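Local coordinates for prenyltransference for protein (Lavandula lanata, PDB 5HC6) that catalyses the head-to-middle condensation of two dimethylallyl diphosphate molecules to lavandulyl diphosphate, using a cis-prenyltransferase fold, at the interface of chains A and B. Sequence-based numbering; all coordinates share one arbitrary frame. Chains: chain A/B, prenyltransference for protein.

The interface of chains A and B. Residues chain A 148, 152, 174, 206; chain B 148, 152, 174, 206.
A wholly apolar, two-fold symmetric patch joins two copies of the synthase here, and this part of the interface is built from carbon contacts alone, with no polar pair bridging it; cis-prenyltransferases commonly work as homodimers, and this pairing is probably of that kind. At the centre A:Ile148 and B:Ile148 meet tip to tip, CD1 of one 4.0 Å from CD1 of the other. Each isoleucine has CG1 anti to the carbonyl carbon (chi1 -71°) and the CG1-CD1 arm extended (chi2 167°), while its CG2 branch points anti to the backbone N. That second branch of A:Ile148 sits in the angle between two partner rings. Its CG2 lies 3.9 Å from CZ3 on the benzo rim of B:Trp206, and it also sits 4.0 Å above the plane of the B:Phe174 ring, displaced toward the rim. Within chain B, the phenyl CD2 of B:Phe174 rests 3.6 Å over a face of the B:Trp206 indole, which probably helps to fix how the two rings are turned. Farther along, the methyl CB of A:Ala152 touches CE1 of B:Phe174 at 3.6 Å. An alanine in place of A:Ile148 would probably weaken this part of the interface, losing the tip-to-tip contact and the methyl lodged against both rings. A:Ile148 and A:Ala152 lie one turn apart on helix 144-160, A:Phe174 on the short helix 171-176, and A:Trp206 in a loop preceding strand 212-215; chain B repeats the arrangement.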
loop_
_atom_site.group_PDB
_atom_site.type_symbol
_atom_site.label_atom_id
_atom_site.label_comp_id
_atom_site.label_asym_id
_atom_site.label_seq_id
_atom_site.Cartn_x
_atom_site.Cartn_y
_atom_site.Cartn_z
ATOM N N ILE A 148 -1.335 -6.864 9.864
ATOM C CA ILE A 148 0.045 -7.230 9.894
ATOM C C ILE A 148 0.527 -7.448 11.360
ATOM O O ILE A 148 1.296 -8.379 11.624
ATOM C CB ILE A 148 0.872 -6.167 9.255
ATOM C CG1 ILE A 148 0.649 -6.152 7.735
ATOM C CG2 ILE A 148 2.336 -6.404 9.485
ATOM C CD1 ILE A 148 1.192 -4.931 7.063
ATOM N N ALA A 152 1.940 -10.897 13.067
ATOM C CA ALA A 152 3.254 -10.992 13.664
ATOM C C ALA A 152 3.153 -11.519 15.115
ATOM O O ALA A 152 4.046 -12.173 15.594
ATOM C CB ALA A 152 3.960 -9.660 13.615
ATOM N N PHE A 174 4.197 -15.710 6.574
ATOM C CA PHE A 174 3.515 -14.475 6.987
ATOM C C PHE A 174 2.104 -14.356 6.439
ATOM O O PHE A 174 1.173 -13.969 7.124
ATOM C CB PHE A 174 4.333 -13.217 6.620
ATOM C CG PHE A 174 4.078 -12.065 7.564
ATOM C CD1 PHE A 174 4.767 -11.972 8.754
ATOM C CD2 PHE A 174 3.106 -11.119 7.273
ATOM C CE1 PHE A 174 4.515 -10.935 9.634
ATOM C CE2 PHE A 174 2.832 -10.091 8.150
ATOM C CZ PHE A 174 3.527 -10.006 9.339
ATOM N N TRP A 206 -0.084 -5.176 3.281
ATOM C CA TRP A 206 0.644 -6.359 2.845
ATOM C C TRP A 206 0.093 -6.908 1.480
ATOM O O TRP A 206 0.808 -7.364 0.610
ATOM C CB TRP A 206 0.478 -7.450 3.923
ATOM C CG TRP A 206 0.974 -8.778 3.406
ATOM C CD1 TRP A 206 0.281 -9.667 2.647
ATOM C CD2 TRP A 206 2.288 -9.327 3.586
ATOM N NE1 TRP A 206 1.087 -10.727 2.327
ATOM C CE2 TRP A 206 2.321 -10.550 2.890
ATOM C CE3 TRP A 206 3.448 -8.896 4.266
ATOM C CZ2 TRP A 206 3.466 -11.353 2.854
ATOM C CZ3 TRP A 206 4.578 -9.689 4.235
ATOM C CH2 TRP A 206 4.582 -10.907 3.523
ATOM N N ILE B 148 8.823 -5.980 5.709
ATOM C CA ILE B 148 7.944 -6.473 6.721
ATOM C C ILE B 148 8.406 -7.875 7.219
ATOM O O ILE B 148 8.343 -8.154 8.422
ATOM C CB ILE B 148 6.555 -6.570 6.190
ATOM C CG1 ILE B 148 5.952 -5.170 5.994
ATOM C CG2 ILE B 148 5.658 -7.309 7.141
ATOM C CD1 ILE B 148 4.696 -5.168 5.182
ATOM N N ALA B 152 9.625 -8.940 10.985
ATOM C CA ALA B 152 8.969 -9.973 11.756
ATOM C C ALA B 152 9.994 -11.032 12.228
ATOM O O ALA B 152 9.830 -11.627 13.263
ATOM C CB ALA B 152 7.856 -10.608 10.959
ATOM N N PHE B 174 6.644 -2.886 15.973
ATOM C CA PHE B 174 6.857 -3.316 14.584
ATOM C C PHE B 174 7.602 -2.291 13.746
ATOM O O PHE B 174 8.491 -2.607 12.975
ATOM C CB PHE B 174 5.530 -3.701 13.892
ATOM C CG PHE B 174 5.720 -4.742 12.814
ATOM C CD1 PHE B 174 5.758 -6.081 13.135
ATOM C CD2 PHE B 174 5.918 -4.360 11.495
ATOM C CE1 PHE B 174 5.962 -7.035 12.154
ATOM C CE2 PHE B 174 6.141 -5.299 10.511
ATOM C CZ PHE B 174 6.176 -6.638 10.842
ATOM N N TRP B 206 3.862 -1.304 4.576
ATOM C CA TRP B 206 3.582 -0.889 5.944
ATOM C C TRP B 206 3.541 0.675 6.077
ATOM O O TRP B 206 2.750 1.261 6.790
ATOM C CB TRP B 206 4.703 -1.436 6.852
ATOM C CG TRP B 206 4.617 -0.813 8.223
ATOM C CD1 TRP B 206 5.130 0.386 8.607
ATOM C CD2 TRP B 206 3.940 -1.355 9.366
ATOM N NE1 TRP B 206 4.798 0.633 9.912
ATOM C CE2 TRP B 206 4.072 -0.416 10.406
ATOM C CE3 TRP B 206 3.224 -2.547 9.609
ATOM C CZ2 TRP B 206 3.519 -0.629 11.673
ATOM C CZ3 TRP B 206 2.680 -2.761 10.861
ATOM C CH2 TRP B 206 2.825 -1.797 11.881
#